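PDB 3QO6: protease Do-like 1, chloroplastic from Arabidopsis thaliana, which is a serine protease of the chloroplast thylakoid, required at high temperature, that can degrade beta-casein and may remove damaged proteins. Local coordinates for residues B[27-39]-B[72-84]. Sequence-based numbering, arbitrary orientation.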
loop_
_atom_site.group_PDB
_atom_site.type_symbol
_atom_site.label_atom_id
_atom_site.label_comp_id
_atom_site.label_asym_id
_atom_site.label_seq_id
_atom_site.Cartn_x
_atom_site.Cartn_y
_atom_site.Cartn_z
ATOM N N THR B 27 -10.503 11.485 39.984
ATOM C CA THR B 27 -11.160 11.559 38.675
ATOM C C THR B 27 -11.933 12.865 38.523
ATOM O O THR B 27 -12.059 13.378 37.421
ATOM C CB THR B 27 -12.093 10.338 38.390
ATOM O OG1 THR B 27 -12.619 10.446 37.061
ATOM C CG2 THR B 27 -13.232 10.276 39.349
ATOM N N PRO B 28 -12.451 13.430 39.634
ATOM C CA PRO B 28 -13.193 14.691 39.536
ATOM C C PRO B 28 -12.334 15.821 38.984
ATOM O O PRO B 28 -12.838 16.688 38.283
ATOM C CB PRO B 28 -13.627 14.940 40.968
ATOM C CG PRO B 28 -13.874 13.557 41.468
ATOM C CD PRO B 28 -12.625 12.851 40.980
ATOM N N SER B 29 -11.039 15.811 39.287
ATOM C CA SER B 29 -10.143 16.843 38.777
ATOM C C SER B 29 -9.840 16.718 37.286
ATOM O O SER B 29 -9.253 17.623 36.687
ATOM C CB SER B 29 -8.806 16.805 39.509
ATOM O OG SER B 29 -8.965 17.100 40.869
ATOM N N VAL B 30 -10.220 15.609 36.673
ATOM C CA VAL B 30 -9.886 15.428 35.259
ATOM C C VAL B 30 -11.015 15.913 34.377
ATOM O O VAL B 30 -12.170 15.795 34.755
ATOM C CB VAL B 30 -9.497 13.906 34.957
ATOM C CG1 VAL B 30 -9.283 13.674 33.486
ATOM C CG2 VAL B 30 -8.199 13.554 35.696
ATOM N N VAL B 31 -10.673 16.464 33.210
ATOM C CA VAL B 31 -11.673 16.979 32.276
ATOM C C VAL B 31 -11.456 16.485 30.841
ATOM O O VAL B 31 -10.340 16.059 30.492
ATOM C CB VAL B 31 -11.673 18.540 32.247
ATOM C CG1 VAL B 31 -11.734 19.075 33.673
ATOM C CG2 VAL B 31 -10.431 19.076 31.488
ATOM N N TYR B 32 -12.524 16.553 30.027
ATOM C CA TYR B 32 -12.484 16.156 28.621
ATOM C C TYR B 32 -12.387 17.464 27.795
ATOM O O TYR B 32 -13.061 18.428 28.095
ATOM C CB TYR B 32 -13.761 15.371 28.300
ATOM C CG TYR B 32 -13.754 14.567 26.995
ATOM C CD1 TYR B 32 -14.020 13.183 26.998
ATOM C CD2 TYR B 32 -13.551 15.192 25.754
ATOM C CE1 TYR B 32 -14.089 12.443 25.795
ATOM C CE2 TYR B 32 -13.616 14.472 24.548
ATOM C CZ TYR B 32 -13.885 13.098 24.569
ATOM O OH TYR B 32 -13.931 12.391 23.375
ATOM N N ILE B 33 -11.545 17.514 26.768
ATOM C CA ILE B 33 -11.398 18.724 25.960
ATOM C C ILE B 33 -11.796 18.533 24.492
ATOM O O ILE B 33 -11.263 17.663 23.823
ATOM C CB ILE B 33 -9.915 19.209 26.003
ATOM C CG1 ILE B 33 -9.610 19.822 27.381
ATOM C CG2 ILE B 33 -9.620 20.186 24.836
ATOM C CD1 ILE B 33 -8.165 20.353 27.529
ATOM N N THR B 34 -12.712 19.344 23.964
ATOM C CA THR B 34 -13.057 19.176 22.542
ATOM C C THR B 34 -12.633 20.305 21.608
ATOM O O THR B 34 -13.025 21.459 21.770
ATOM C CB THR B 34 -14.543 18.960 22.300
ATOM O OG1 THR B 34 -15.131 18.332 23.446
ATOM C CG2 THR B 34 -14.726 18.068 21.052
ATOM N N ASN B 35 -11.851 19.908 20.609
ATOM C CA ASN B 35 -11.278 20.760 19.570
ATOM C C ASN B 35 -12.247 20.848 18.377
ATOM O O ASN B 35 -12.105 20.071 17.433
ATOM C CB ASN B 35 -9.956 20.098 19.132
ATOM C CG ASN B 35 -9.123 20.953 18.181
ATOM O OD1 ASN B 35 -9.617 21.446 17.156
ATOM N ND2 ASN B 35 -7.832 21.108 18.506
ATOM N N LEU B 36 -13.221 21.762 18.403
ATOM C CA LEU B 36 -14.186 21.882 17.288
ATOM C C LEU B 36 -13.643 22.630 16.072
ATOM O O LEU B 36 -13.131 23.742 16.201
ATOM C CB LEU B 36 -15.464 22.592 17.739
ATOM C CG LEU B 36 -16.366 21.907 18.760
ATOM C CD1 LEU B 36 -15.538 21.430 19.950
ATOM C CD2 LEU B 36 -17.458 22.903 19.196
ATOM N N ALA B 37 -13.751 22.028 14.890
ATOM C CA ALA B 37 -13.272 22.687 13.673
ATOM C C ALA B 37 -14.452 23.116 12.803
ATOM O O ALA B 37 -15.571 22.592 12.912
ATOM C CB ALA B 37 -12.334 21.776 12.884
ATOM N N VAL B 38 -14.187 24.081 11.937
ATOM C CA VAL B 38 -15.218 24.610 11.071
ATOM C C VAL B 38 -15.438 23.757 9.834
ATOM O O VAL B 38 -14.499 23.430 9.113
ATOM C CB VAL B 38 -14.875 26.052 10.635
ATOM C CG1 VAL B 38 -15.924 26.564 9.683
ATOM C CG2 VAL B 38 -14.779 26.964 11.855
ATOM N N ARG B 39 -16.694 23.398 9.599
ATOM C CA ARG B 39 -17.060 22.605 8.435
ATOM C C ARG B 39 -18.290 23.244 7.778
ATOM O O ARG B 39 -19.079 23.918 8.436
ATOM C CB ARG B 39 -17.341 21.159 8.854
ATOM C CG ARG B 39 -16.107 20.405 9.384
ATOM C CD ARG B 39 -15.085 20.098 8.275
ATOM N NE ARG B 39 -13.920 19.347 8.758
ATOM C CZ ARG B 39 -12.859 19.884 9.366
ATOM N NH1 ARG B 39 -12.801 21.191 9.577
ATOM N NH2 ARG B 39 -11.845 19.117 9.761
ATOM N N VAL B 72 -2.858 19.542 21.861
ATOM C CA VAL B 72 -4.273 19.169 21.919
ATOM C C VAL B 72 -5.161 20.370 21.549
ATOM O O VAL B 72 -6.260 20.214 21.022
ATOM C CB VAL B 72 -4.639 18.722 23.363
ATOM C CG1 VAL B 72 -6.143 18.662 23.554
ATOM C CG2 VAL B 72 -4.008 17.381 23.667
ATOM N N ILE B 73 -4.654 21.566 21.839
ATOM C CA ILE B 73 -5.328 22.847 21.629
ATOM C C ILE B 73 -5.060 23.422 20.242
ATOM O O ILE B 73 -5.916 24.093 19.654
ATOM C CB ILE B 73 -4.835 23.847 22.723
ATOM C CG1 ILE B 73 -5.505 23.513 24.042
ATOM C CG2 ILE B 73 -5.065 25.271 22.346
ATOM C CD1 ILE B 73 -6.966 23.279 23.961
ATOM N N ARG B 74 -3.864 23.169 19.723
ATOM C CA ARG B 74 -3.484 23.679 18.411
ATOM C C ARG B 74 -4.603 23.609 17.389
ATOM O O ARG B 74 -5.273 22.579 17.261
ATOM C CB ARG B 74 -2.290 22.897 17.861
ATOM C CG ARG B 74 -0.928 23.440 18.238
ATOM C CD ARG B 74 -0.304 24.246 17.100
ATOM N NE ARG B 74 0.001 23.411 15.941
ATOM C CZ ARG B 74 0.086 23.861 14.691
ATOM N NH1 ARG B 74 -0.108 25.155 14.413
ATOM N NH2 ARG B 74 0.351 23.005 13.712
ATOM N N GLY B 75 -4.790 24.716 16.667
ATOM C CA GLY B 75 -5.789 24.805 15.602
ATOM C C GLY B 75 -7.289 24.737 15.868
ATOM O O GLY B 75 -8.055 24.470 14.948
ATOM N N ALA B 76 -7.733 24.986 17.093
ATOM C CA ALA B 76 -9.165 24.923 17.382
ATOM C C ALA B 76 -9.936 26.246 17.201
ATOM O O ALA B 76 -9.734 27.207 17.969
ATOM C CB ALA B 76 -9.378 24.407 18.790
ATOM N N SER B 77 -10.827 26.304 16.207
ATOM C CA SER B 77 -11.602 27.521 16.033
ATOM C C SER B 77 -12.316 27.783 17.370
ATOM O O SER B 77 -12.514 28.929 17.772
ATOM C CB SER B 77 -12.587 27.390 14.859
ATOM O OG SER B 77 -13.430 26.276 14.986
ATOM N N ASP B 78 -12.659 26.713 18.077
ATOM C CA ASP B 78 -13.305 26.818 19.381
ATOM C C ASP B 78 -12.994 25.537 20.143
ATOM O O ASP B 78 -12.790 24.483 19.538
ATOM C CB ASP B 78 -14.828 26.967 19.245
ATOM C CG ASP B 78 -15.534 27.152 20.599
ATOM O OD1 ASP B 78 -16.782 27.055 20.628
ATOM O OD2 ASP B 78 -14.853 27.399 21.626
ATOM N N LEU B 79 -12.934 25.636 21.469
ATOM C CA LEU B 79 -12.661 24.484 22.298
ATOM C C LEU B 79 -13.532 24.558 23.506
ATOM O O LEU B 79 -13.800 25.638 24.022
ATOM C CB LEU B 79 -11.175 24.397 22.671
ATOM C CG LEU B 79 -10.378 25.658 22.965
ATOM C CD1 LEU B 79 -10.544 26.022 24.436
ATOM C CD2 LEU B 79 -8.907 25.442 22.624
ATOM N N ARG B 80 -13.998 23.387 23.927
ATOM C CA ARG B 80 -14.890 23.256 25.071
ATOM C C ARG B 80 -14.379 22.185 26.022
ATOM O O ARG B 80 -13.947 21.114 25.587
ATOM C CB ARG B 80 -16.281 22.845 24.579
ATOM C CG ARG B 80 -16.707 23.500 23.262
ATOM C CD ARG B 80 -18.132 23.097 22.821
ATOM N NE ARG B 80 -19.158 23.296 23.859
ATOM C CZ ARG B 80 -19.231 24.356 24.668
ATOM N NH1 ARG B 80 -18.327 25.328 24.573
ATOM N NH2 ARG B 80 -20.212 24.452 25.566
ATOM N N VAL B 81 -14.425 22.466 27.315
ATOM C CA VAL B 81 -14.003 21.473 28.287
ATOM C C VAL B 81 -15.237 20.877 28.971
ATOM O O VAL B 81 -16.130 21.610 29.373
ATOM C CB VAL B 81 -13.068 22.064 29.394
ATOM C CG1 VAL B 81 -11.840 22.691 28.782
ATOM C CG2 VAL B 81 -13.806 23.069 30.210
ATOM N N THR B 82 -15.309 19.551 29.078
ATOM C CA THR B 82 -16.427 18.916 29.767
ATOM C C THR B 82 -15.903 18.475 31.118
ATOM O O THR B 82 -14.840 17.864 31.210
ATOM C CB THR B 82 -16.941 17.659 29.069
ATOM O OG1 THR B 82 -17.346 17.963 27.735
ATOM C CG2 THR B 82 -18.134 17.117 29.828
ATOM N N LEU B 83 -16.641 18.779 32.169
ATOM C CA LEU B 83 -16.199 18.405 33.491
ATOM C C LEU B 83 -16.777 17.051 33.874
ATOM O O LEU B 83 -17.607 16.493 33.146
ATOM C CB LEU B 83 -16.606 19.488 34.499
ATOM C CG LEU B 83 -15.558 20.581 34.748
ATOM C CD1 LEU B 83 -14.939 21.032 33.439
ATOM C CD2 LEU B 83 -16.202 21.748 35.460
ATOM N N ALA B 84 -16.319 16.535 35.014
ATOM C CA ALA B 84 -16.740 15.250 35.544
ATOM C C ALA B 84 -18.221 14.997 35.317
ATOM O O ALA B 84 -18.575 14.089 34.579
ATOM C CB ALA B 84 -16.413 15.180 37.034
HETATM O O HOH W 1 -14.172 17.422 35.947
#
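The amide of Asn35 reaches across to the end of helix 70-73 and the turn after it and grips them with both N-H groups of ND2, one to Val72 O at 3.1 Å and one to Arg74 O at 3.2 Å. Both acceptors lie in the amide plane, which fixes the rotation of the group, while CG stands anti to the backbone N (chi1 -172°) and OD1 rests against Ala76 CB. A buried asparagine thus holds the helix end and the type II turn from Ile73 to Ala76 against the face of the sheet that carries Ile33 and Leu79. Beside it, Ile33 CG2 touches Val72 CG1, 4.0 Å away, while its CG1 lies beside Val81 CG1. On the other face of the sheet, Leu36 CD2 meets the aliphatic part of Arg80 at CD (3.7 Å), and the guanidinium goes on to a salt bridge with Asp90.

Antiparallel backbone pairing sets this register. Tyr32 and Thr82 exchange two bonds, as do Thr34 and Arg80; Leu36 N to Asp78 O adds a more bent one (134° at the hydrogen). Where direct pairing ends, a water bridges Ala84 N to Pro28 O and Val30 O, its bonds to the two carbonyls each 2.8 Å long.

Val72, whose carbonyl Asn35 holds, directly follows His71, and its side chain lies close to His71 and Ser180, both predicted charge-relay members. Strands 30-40 and 78-82 are the first and last of six in sheet order, and their pairing closes the N-terminal barrel of this trypsin-like protease domain. Strand 47-61 flanks the first, 88-97 the second, and Leu105 of strand 102-107 packs on Ile33, Ile73 and Leu79.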